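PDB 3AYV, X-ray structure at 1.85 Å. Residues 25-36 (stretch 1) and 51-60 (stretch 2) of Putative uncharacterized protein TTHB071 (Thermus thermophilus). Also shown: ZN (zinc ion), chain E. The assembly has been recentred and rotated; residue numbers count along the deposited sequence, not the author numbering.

Stretch 1, residues 25-36: GAEVYLDPALLE
Stretch 2, residues 51-60: KLSVHLPFWN

Two adjacent parallel β-strands show how a backbone ladder sets the stage for side-chain chemistry. His55, chi1 t and chi2 -56°, binds zinc through NE2 at 2.3 Å, while its ND1 donates to Leu56 O at 2.8 Å, an arrangement that fixes the ring from both nitrogens. Two waters and ligands elsewhere in the structure complete the site. The shortest hydrogen bond between the two stretches joins side chains: Ser53 OG (chi1 p) donates to Glu27 OE2 at 2.6 Å, although the position of that carboxylate oxygen is less certain. Glu27 reaches it with chi1 and chi2 both t.

The ladder has the alternating pattern of parallel sheets, in which a residue bonds to the neighbours flanking its partner. Ala26 N donates to Lys51 O (2.9 Å) and Ala26 O accepts from Ser53 N (2.9 Å); Val28 N donates to Ser53 O (3.0 Å) and Val28 O accepts from His55 N (2.9 Å). Beyond the strand, Leu30 N still donates to His55 O (3.1 Å). Strand 25-29 and strand 52-55 run in the same direction, their axes 24° apart, with CA-CA distances of 4.7 Å for Ala26-Leu52, 4.6 Å for Glu27-Ser53 and Val28-Val54, and 4.4 Å for Tyr29-His55. Glu27 (phi/psi -127/109°) and His55 (-103/118°) are both extended.

Glu27, Tyr29, Ser53 and His55 share one sheet face. There Tyr29 (chi1 t, chi2 78°) brings CE1 within 3.6 Å of Phe58 CE2, the ring planes inclined at 60°, and its OH lies 3.5 Å from Trp59 CD1. One water bridges Tyr29 OH (2.7 Å) and Phe58 N (2.9 Å).

Ala26, Val28, Leu52 and Val54 share the other, aliphatic face: Val28 CG2 (chi1 t) meets Leu52 CD1 at 4.0 Å. Leu30, just past its strand, packs its CG 4.2 Å from Val54 CB, while farther out Leu35 CD1 lies 4.2 Å from Pro57 CG.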

# COMPACT_ATOMS: atom_id res chain seq x y z
N GLY A 25 -2.20 -5.56 -13.78
CA GLY A 25 -1.98 -6.47 -12.67
C GLY A 25 -2.98 -6.17 -11.54
O GLY A 25 -3.91 -5.37 -11.71
N ALA A 26 -2.80 -6.82 -10.40
CA ALA A 26 -3.76 -6.69 -9.31
C ALA A 26 -3.07 -6.37 -7.99
O ALA A 26 -2.00 -6.90 -7.71
CB ALA A 26 -4.55 -7.98 -9.15
N GLU A 27 -3.70 -5.51 -7.19
CA GLU A 27 -3.36 -5.44 -5.76
C GLU A 27 -4.65 -5.61 -4.98
O GLU A 27 -5.51 -4.71 -4.97
CB GLU A 27 -2.65 -4.14 -5.40
CG GLU A 27 -2.27 -4.12 -3.93
CD GLU A 27 -1.10 -3.23 -3.63
OE1 GLU A 27 -1.33 -2.18 -3.01
OE2 GLU A 27 0.03 -3.58 -4.00
N VAL A 28 -4.79 -6.76 -4.34
CA VAL A 28 -6.04 -7.14 -3.72
C VAL A 28 -6.04 -6.82 -2.23
O VAL A 28 -5.17 -7.28 -1.49
CB VAL A 28 -6.30 -8.65 -3.85
CG1 VAL A 28 -7.74 -8.96 -3.37
CG2 VAL A 28 -6.11 -9.11 -5.30
N TYR A 29 -7.03 -6.04 -1.80
CA TYR A 29 -7.16 -5.76 -0.39
C TYR A 29 -7.91 -6.88 0.29
O TYR A 29 -8.99 -7.30 -0.14
CB TYR A 29 -7.86 -4.41 -0.19
CG TYR A 29 -8.48 -4.25 1.18
CD1 TYR A 29 -7.69 -3.95 2.30
CD2 TYR A 29 -9.86 -4.33 1.35
CE1 TYR A 29 -8.27 -3.78 3.57
CE2 TYR A 29 -10.45 -4.16 2.61
CZ TYR A 29 -9.66 -3.87 3.71
OH TYR A 29 -10.27 -3.68 4.94
N LEU A 30 -7.33 -7.39 1.37
CA LEU A 30 -7.85 -8.57 2.03
C LEU A 30 -8.89 -8.17 3.10
O LEU A 30 -8.54 -8.02 4.28
CB LEU A 30 -6.71 -9.42 2.61
CG LEU A 30 -5.59 -9.80 1.62
CD1 LEU A 30 -4.52 -10.67 2.30
CD2 LEU A 30 -6.17 -10.56 0.43
N ASP A 31 -10.14 -8.00 2.66
CA ASP A 31 -11.28 -7.73 3.57
C ASP A 31 -11.19 -8.64 4.79
O ASP A 31 -11.19 -9.89 4.68
CB ASP A 31 -12.66 -7.97 2.88
CG ASP A 31 -12.86 -7.15 1.62
OD1 ASP A 31 -12.18 -7.40 0.61
OD2 ASP A 31 -13.75 -6.26 1.64
N PRO A 32 -11.06 -8.04 5.99
CA PRO A 32 -10.96 -8.86 7.21
C PRO A 32 -12.13 -9.85 7.37
O PRO A 32 -11.92 -10.97 7.82
CB PRO A 32 -11.02 -7.81 8.34
CG PRO A 32 -10.52 -6.55 7.70
CD PRO A 32 -10.88 -6.60 6.25
N ALA A 33 -13.34 -9.43 7.02
CA ALA A 33 -14.52 -10.29 7.11
C ALA A 33 -14.42 -11.54 6.22
O ALA A 33 -15.12 -12.53 6.46
CB ALA A 33 -15.79 -9.52 6.75
N LEU A 34 -13.55 -11.48 5.20
CA LEU A 34 -13.43 -12.54 4.20
C LEU A 34 -12.18 -13.40 4.33
O LEU A 34 -11.95 -14.26 3.48
CB LEU A 34 -13.51 -11.97 2.79
CG LEU A 34 -14.76 -11.19 2.41
CD1 LEU A 34 -14.66 -10.70 0.97
CD2 LEU A 34 -16.07 -12.00 2.66
N LEU A 35 -11.41 -13.19 5.40
CA LEU A 35 -10.11 -13.86 5.53
C LEU A 35 -10.21 -15.38 5.61
O LEU A 35 -9.32 -16.08 5.14
CB LEU A 35 -9.29 -13.31 6.70
CG LEU A 35 -8.57 -11.98 6.42
CD1 LEU A 35 -8.04 -11.36 7.74
CD2 LEU A 35 -7.42 -12.15 5.40
N GLU A 36 -11.30 -15.88 6.20
CA GLU A 36 -11.49 -17.32 6.39
C GLU A 36 -12.20 -18.01 5.20
O GLU A 36 -12.47 -19.20 5.25
CB GLU A 36 -12.27 -17.57 7.69
CG GLU A 36 -11.72 -16.83 8.92
CD GLU A 36 -10.96 -17.70 9.91
OE1 GLU A 36 -11.37 -17.69 11.09
OE2 GLU A 36 -9.97 -18.38 9.53
N LYS A 51 0.53 -10.29 -12.60
CA LYS A 51 1.22 -9.87 -11.38
C LYS A 51 0.22 -9.50 -10.28
O LYS A 51 -0.76 -8.81 -10.53
CB LYS A 51 2.22 -8.75 -11.67
CG LYS A 51 3.46 -9.26 -12.46
CD LYS A 51 4.36 -8.12 -12.93
CE LYS A 51 5.62 -8.66 -13.60
NZ LYS A 51 6.14 -7.70 -14.63
N LEU A 52 0.47 -10.02 -9.08
CA LEU A 52 -0.45 -9.80 -7.97
C LEU A 52 0.31 -9.44 -6.70
O LEU A 52 1.32 -10.05 -6.36
CB LEU A 52 -1.34 -11.02 -7.75
CG LEU A 52 -2.42 -10.93 -6.64
CD1 LEU A 52 -3.62 -11.76 -6.99
CD2 LEU A 52 -1.86 -11.32 -5.23
N SER A 53 -0.21 -8.43 -6.01
CA SER A 53 0.28 -8.05 -4.70
C SER A 53 -0.97 -7.93 -3.82
O SER A 53 -2.09 -8.02 -4.32
CB SER A 53 1.07 -6.73 -4.75
OG SER A 53 0.40 -5.71 -5.48
N VAL A 54 -0.79 -7.77 -2.51
CA VAL A 54 -1.97 -7.61 -1.65
C VAL A 54 -1.82 -6.39 -0.76
O VAL A 54 -0.70 -5.96 -0.47
CB VAL A 54 -2.25 -8.84 -0.72
CG1 VAL A 54 -2.41 -10.14 -1.52
CG2 VAL A 54 -1.15 -8.97 0.32
N HIS A 55 -2.96 -5.84 -0.35
CA HIS A 55 -2.97 -4.85 0.75
C HIS A 55 -3.48 -5.58 1.98
O HIS A 55 -4.58 -6.12 1.99
CB HIS A 55 -3.90 -3.68 0.41
CG HIS A 55 -3.65 -2.48 1.25
ND1 HIS A 55 -3.69 -2.51 2.63
CD2 HIS A 55 -3.32 -1.21 0.91
CE1 HIS A 55 -3.40 -1.31 3.10
NE2 HIS A 55 -3.18 -0.50 2.08
N LEU A 56 -2.63 -5.65 3.01
CA LEU A 56 -2.98 -6.30 4.25
C LEU A 56 -4.05 -5.51 4.98
O LEU A 56 -4.27 -4.35 4.66
CB LEU A 56 -1.73 -6.49 5.12
CG LEU A 56 -0.66 -7.39 4.50
CD1 LEU A 56 0.60 -7.35 5.31
CD2 LEU A 56 -1.18 -8.86 4.43
N PRO A 57 -4.79 -6.15 5.89
CA PRO A 57 -5.80 -5.41 6.67
C PRO A 57 -5.18 -4.20 7.36
O PRO A 57 -3.97 -4.23 7.70
CB PRO A 57 -6.26 -6.44 7.70
CG PRO A 57 -6.07 -7.79 6.95
CD PRO A 57 -4.77 -7.59 6.25
N PHE A 58 -5.98 -3.14 7.59
CA PHE A 58 -5.48 -1.96 8.28
C PHE A 58 -6.52 -1.22 9.12
O PHE A 58 -6.14 -0.49 10.04
CB PHE A 58 -4.87 -0.96 7.29
CG PHE A 58 -5.87 -0.36 6.35
CD1 PHE A 58 -6.48 0.87 6.65
CD2 PHE A 58 -6.22 -1.02 5.17
CE1 PHE A 58 -7.42 1.42 5.80
CE2 PHE A 58 -7.17 -0.47 4.29
CZ PHE A 58 -7.77 0.75 4.60
N TRP A 59 -7.80 -1.33 8.76
CA TRP A 59 -8.81 -0.52 9.46
C TRP A 59 -8.79 -0.81 10.95
O TRP A 59 -8.94 -1.96 11.36
CB TRP A 59 -10.21 -0.75 8.89
CG TRP A 59 -10.50 -0.00 7.63
CD1 TRP A 59 -10.77 -0.55 6.40
CD2 TRP A 59 -10.57 1.42 7.46
NE1 TRP A 59 -11.01 0.44 5.48
CE2 TRP A 59 -10.87 1.66 6.10
CE3 TRP A 59 -10.36 2.52 8.31
CZ2 TRP A 59 -11.00 2.96 5.57
CZ3 TRP A 59 -10.49 3.82 7.79
CH2 TRP A 59 -10.81 4.02 6.43
N ASN A 60 -8.62 0.25 11.77
CA ASN A 60 -8.63 0.12 13.23
C ASN A 60 -7.55 -0.78 13.80
O ASN A 60 -7.68 -1.28 14.91
CB ASN A 60 -10.00 -0.35 13.72
CG ASN A 60 -11.12 0.56 13.25
OD1 ASN A 60 -11.97 0.16 12.44
ND2 ASN A 60 -11.10 1.81 13.73
ZN ZN E . -2.91 1.78 1.96
O HOH W 1 -8.79 -3.65 7.24
O HOH W 2 -3.77 2.05 0.06
O HOH W 3 -5.21 2.57 2.32